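Local structure of succinate dehydrogenase subunit A (Mycolicibacterium smegmatis, 7D6V) at residues T483-S491 with R511-V522. The protein probably oxidises succinate to fumarate as the FAD-carrying flavoprotein subunit of a respiratory succinate dehydrogenase, passing the electrons on toward a membrane quinone. Sequence-based numbering, arbitrary orientation.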
loop_
_atom_site.group_PDB
_atom_site.type_symbol
_atom_site.label_atom_id
_atom_site.label_comp_id
_atom_site.label_asym_id
_atom_site.label_seq_id
_atom_site.Cartn_x
_atom_site.Cartn_y
_atom_site.Cartn_z
ATOM N N THR A 483 7.107 -4.574 -29.242
ATOM C CA THR A 483 6.381 -4.093 -30.413
ATOM C C THR A 483 5.120 -4.913 -30.653
ATOM O O THR A 483 4.041 -4.360 -30.906
ATOM C CB THR A 483 7.300 -4.131 -31.635
ATOM O OG1 THR A 483 8.329 -3.147 -31.487
ATOM C CG2 THR A 483 6.522 -3.855 -32.909
ATOM N N LEU A 484 5.234 -6.240 -30.563
ATOM C CA LEU A 484 4.073 -7.103 -30.749
ATOM C C LEU A 484 3.022 -6.844 -29.679
ATOM O O LEU A 484 1.820 -6.804 -29.972
ATOM C CB LEU A 484 4.501 -8.570 -30.722
ATOM C CG LEU A 484 5.097 -9.199 -31.981
ATOM C CD1 LEU A 484 5.755 -10.522 -31.635
ATOM C CD2 LEU A 484 4.054 -9.397 -33.051
ATOM N N HIS A 485 3.459 -6.675 -28.429
ATOM C CA HIS A 485 2.522 -6.402 -27.347
ATOM C C HIS A 485 1.785 -5.089 -27.573
ATOM O O HIS A 485 0.569 -5.007 -27.367
ATOM C CB HIS A 485 3.261 -6.380 -26.011
ATOM C CG HIS A 485 2.364 -6.185 -24.830
ATOM N ND1 HIS A 485 2.774 -5.541 -23.684
ATOM C CD2 HIS A 485 1.079 -6.551 -24.617
ATOM C CE1 HIS A 485 1.781 -5.519 -22.815
ATOM N NE2 HIS A 485 0.741 -6.126 -23.356
ATOM N N ALA A 486 2.508 -4.049 -27.995
ATOM C CA ALA A 486 1.872 -2.764 -28.261
ATOM C C ALA A 486 0.872 -2.865 -29.406
ATOM O O ALA A 486 -0.212 -2.273 -29.346
ATOM C CB ALA A 486 2.931 -1.708 -28.564
ATOM N N GLU A 487 1.220 -3.605 -30.461
ATOM C CA GLU A 487 0.288 -3.763 -31.575
ATOM C C GLU A 487 -0.971 -4.502 -31.142
ATOM O O GLU A 487 -2.087 -4.120 -31.521
ATOM C CB GLU A 487 0.969 -4.484 -32.735
ATOM C CG GLU A 487 2.111 -3.699 -33.344
ATOM C CD GLU A 487 2.595 -4.289 -34.648
ATOM O OE1 GLU A 487 1.946 -5.227 -35.152
ATOM O OE2 GLU A 487 3.624 -3.812 -35.170
ATOM N N LEU A 488 -0.816 -5.556 -30.337
ATOM C CA LEU A 488 -1.982 -6.261 -29.815
ATOM C C LEU A 488 -2.848 -5.341 -28.968
ATOM O O LEU A 488 -4.080 -5.355 -29.081
ATOM C CB LEU A 488 -1.547 -7.472 -28.993
ATOM C CG LEU A 488 -2.666 -8.122 -28.175
ATOM C CD1 LEU A 488 -3.611 -8.888 -29.074
ATOM C CD2 LEU A 488 -2.104 -9.027 -27.098
ATOM N N GLN A 489 -2.220 -4.542 -28.104
ATOM C CA GLN A 489 -2.979 -3.650 -27.239
ATOM C C GLN A 489 -3.764 -2.633 -28.053
ATOM O O GLN A 489 -4.943 -2.382 -27.778
ATOM C CB GLN A 489 -2.039 -2.950 -26.264
ATOM C CG GLN A 489 -1.575 -3.831 -25.130
ATOM C CD GLN A 489 -0.842 -3.058 -24.064
ATOM O OE1 GLN A 489 0.076 -2.298 -24.356
ATOM N NE2 GLN A 489 -1.244 -3.247 -22.816
ATOM N N GLN A 490 -3.129 -2.048 -29.072
ATOM C CA GLN A 490 -3.822 -1.083 -29.915
ATOM C C GLN A 490 -4.988 -1.728 -30.653
ATOM O O GLN A 490 -6.083 -1.157 -30.716
ATOM C CB GLN A 490 -2.847 -0.452 -30.908
ATOM C CG GLN A 490 -3.439 0.687 -31.723
ATOM C CD GLN A 490 -3.790 1.892 -30.875
ATOM O OE1 GLN A 490 -2.924 2.688 -30.522
ATOM N NE2 GLN A 490 -5.066 2.029 -30.539
ATOM N N SER A 491 -4.776 -2.922 -31.212
ATOM C CA SER A 491 -5.844 -3.579 -31.960
ATOM C C SER A 491 -7.026 -3.920 -31.061
ATOM O O SER A 491 -8.184 -3.703 -31.439
ATOM C CB SER A 491 -5.304 -4.834 -32.637
ATOM O OG SER A 491 -4.248 -4.508 -33.521
ATOM N N ARG A 511 -6.593 -9.528 -38.073
ATOM C CA ARG A 511 -5.252 -9.089 -37.718
ATOM C C ARG A 511 -4.692 -9.829 -36.510
ATOM O O ARG A 511 -3.472 -9.856 -36.335
ATOM C CB ARG A 511 -5.219 -7.577 -37.479
ATOM C CG ARG A 511 -6.102 -7.071 -36.374
ATOM C CD ARG A 511 -5.817 -5.602 -36.110
ATOM N NE ARG A 511 -6.099 -4.753 -37.264
ATOM C CZ ARG A 511 -6.257 -3.433 -37.200
ATOM N NH1 ARG A 511 -6.161 -2.806 -36.037
ATOM N NH2 ARG A 511 -6.512 -2.738 -38.299
ATOM N N LEU A 512 -5.540 -10.471 -35.703
ATOM C CA LEU A 512 -5.030 -11.384 -34.687
ATOM C C LEU A 512 -4.370 -12.595 -35.322
ATOM O O LEU A 512 -3.371 -13.100 -34.799
ATOM C CB LEU A 512 -6.158 -11.831 -33.757
ATOM C CG LEU A 512 -6.464 -10.975 -32.528
ATOM C CD1 LEU A 512 -7.727 -11.462 -31.846
ATOM C CD2 LEU A 512 -5.302 -10.995 -31.561
ATOM N N GLN A 513 -4.914 -13.076 -36.441
ATOM C CA GLN A 513 -4.251 -14.164 -37.159
ATOM C C GLN A 513 -2.858 -13.752 -37.632
ATOM O O GLN A 513 -1.886 -14.496 -37.449
ATOM C CB GLN A 513 -5.110 -14.618 -38.338
ATOM C CG GLN A 513 -6.360 -15.378 -37.934
ATOM C CD GLN A 513 -6.047 -16.763 -37.401
ATOM O OE1 GLN A 513 -5.341 -17.542 -38.040
ATOM N NE2 GLN A 513 -6.573 -17.076 -36.223
ATOM N N GLU A 514 -2.738 -12.560 -38.222
ATOM C CA GLU A 514 -1.430 -12.065 -38.644
ATOM C C GLU A 514 -0.498 -11.886 -37.455
ATOM O O GLU A 514 0.700 -12.180 -37.539
ATOM C CB GLU A 514 -1.583 -10.742 -39.394
ATOM C CG GLU A 514 -2.312 -10.848 -40.718
ATOM C CD GLU A 514 -1.539 -11.644 -41.749
ATOM O OE1 GLU A 514 -0.292 -11.609 -41.717
ATOM O OE2 GLU A 514 -2.178 -12.303 -42.595
ATOM N N LEU A 515 -1.029 -11.392 -36.340
ATOM C CA LEU A 515 -0.205 -11.118 -35.174
ATOM C C LEU A 515 0.329 -12.409 -34.565
ATOM O O LEU A 515 1.498 -12.484 -34.170
ATOM C CB LEU A 515 -1.035 -10.325 -34.169
ATOM C CG LEU A 515 -0.437 -9.725 -32.909
ATOM C CD1 LEU A 515 0.582 -8.676 -33.283
ATOM C CD2 LEU A 515 -1.556 -9.112 -32.113
ATOM N N LYS A 516 -0.499 -13.454 -34.516
ATOM C CA LYS A 516 -0.027 -14.736 -34.013
ATOM C C LYS A 516 0.874 -15.452 -35.008
ATOM O O LYS A 516 1.677 -16.296 -34.597
ATOM C CB LYS A 516 -1.208 -15.631 -33.629
ATOM C CG LYS A 516 -1.933 -16.265 -34.793
ATOM C CD LYS A 516 -3.304 -16.768 -34.373
ATOM C CE LYS A 516 -3.210 -18.085 -33.633
ATOM N NZ LYS A 516 -4.554 -18.695 -33.441
ATOM N N ARG A 517 0.764 -15.144 -36.303
ATOM C CA ARG A 517 1.766 -15.636 -37.246
ATOM C C ARG A 517 3.108 -14.949 -37.026
ATOM O O ARG A 517 4.162 -15.590 -37.103
ATOM C CB ARG A 517 1.289 -15.432 -38.680
ATOM C CG ARG A 517 2.254 -15.960 -39.725
ATOM C CD ARG A 517 2.003 -15.332 -41.080
ATOM N NE ARG A 517 2.033 -13.874 -41.019
ATOM C CZ ARG A 517 3.141 -13.146 -41.070
ATOM N NH1 ARG A 517 4.322 -13.734 -41.184
ATOM N NH2 ARG A 517 3.068 -11.824 -41.008
ATOM N N ARG A 518 3.088 -13.642 -36.757
ATOM C CA ARG A 518 4.322 -12.921 -36.457
ATOM C C ARG A 518 4.930 -13.363 -35.133
ATOM O O ARG A 518 6.145 -13.252 -34.945
ATOM C CB ARG A 518 4.066 -11.416 -36.432
ATOM C CG ARG A 518 3.926 -10.777 -37.796
ATOM C CD ARG A 518 3.530 -9.322 -37.668
ATOM N NE ARG A 518 4.501 -8.560 -36.891
ATOM C CZ ARG A 518 4.282 -7.343 -36.406
ATOM N NH1 ARG A 518 3.121 -6.744 -36.617
ATOM N NH2 ARG A 518 5.223 -6.726 -35.708
ATOM N N TYR A 519 4.103 -13.842 -34.202
ATOM C CA TYR A 519 4.608 -14.293 -32.909
ATOM C C TYR A 519 5.573 -15.466 -33.029
ATOM O O TYR A 519 6.394 -15.669 -32.129
ATOM C CB TYR A 519 3.446 -14.676 -31.995
ATOM C CG TYR A 519 3.877 -15.130 -30.621
ATOM C CD1 TYR A 519 4.394 -14.232 -29.702
ATOM C CD2 TYR A 519 3.767 -16.459 -30.245
ATOM C CE1 TYR A 519 4.790 -14.643 -28.451
ATOM C CE2 TYR A 519 4.159 -16.878 -28.994
ATOM C CZ TYR A 519 4.669 -15.965 -28.101
ATOM O OH TYR A 519 5.065 -16.378 -26.852
ATOM N N ALA A 520 5.501 -16.242 -34.109
ATOM C CA ALA A 520 6.417 -17.361 -34.277
ATOM C C ALA A 520 7.859 -16.921 -34.491
ATOM O O ALA A 520 8.759 -17.762 -34.421
ATOM C CB ALA A 520 5.966 -18.235 -35.446
ATOM N N ASN A 521 8.098 -15.636 -34.748
ATOM C CA ASN A 521 9.432 -15.114 -35.007
ATOM C C ASN A 521 9.970 -14.266 -33.864
ATOM O O ASN A 521 10.969 -13.565 -34.046
ATOM C CB ASN A 521 9.435 -14.297 -36.298
ATOM C CG ASN A 521 9.173 -15.142 -37.520
ATOM O OD1 ASN A 521 9.765 -16.204 -37.692
ATOM N ND2 ASN A 521 8.278 -14.675 -38.379
ATOM N N VAL A 522 9.342 -14.311 -32.691
ATOM C CA VAL A 522 9.746 -13.437 -31.596
ATOM C C VAL A 522 11.113 -13.868 -31.079
ATOM O O VAL A 522 11.330 -15.032 -30.728
ATOM C CB VAL A 522 8.685 -13.420 -30.485
ATOM C CG1 VAL A 522 8.474 -14.803 -29.888
ATOM C CG2 VAL A 522 9.076 -12.436 -29.403
#
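Leu484 reaches across to helix 502-518 and splits its two methyls between neighbours: CD2 lies 3.6 Å from CD1 of Leu515, the two side chains lying alongside and pointing opposite ways, while CD1 approaches CA of Tyr519, near the edge of its ring, and comes close to CB of Val522. Leu515 sends its other methyl, CD2, to within 3.5 Å of CB of Leu488, one turn on from Leu484, and the two side chains meet at about a right angle. Leu488 also brings CD1 to 3.7 Å from CD2 of Leu512, its chi1 of 169° turning CG away from the backbone N. This tight leucine layer is backed by helix 532-556, where Leu544 touches Leu515 and Ser547 touches Leu488.

The other side of the contact is polar and looser. Glu487, extended beyond CG, meets the guanidinium of Arg518 in a salt bridge. The carboxylate and guanidinium planes are turned 61° apart, and the second bond, from NH2 of Arg518 to OE2 of Glu487, is weak at 3.4 Å. Leu484 CD2 lies above one face of that guanidinium, offset toward its rim, and Glu479 provides a second carboxylate for NH2. Farther along, Ser491 OG bonds back to O of Glu487 at 3.0 Å; CD of Arg511 passes close by OG, which lies near the edge of the Arg511 guanidinium, whose charged end pairs with Glu507.

The two helix segments run antiparallel, at 170° with axes 11.0 Å apart, and form an antiparallel helical hairpin. With helix 532-556 packed against both, this is consistent with part of the helical C-terminal region of the fumarate reductase/succinate dehydrogenase flavoprotein family.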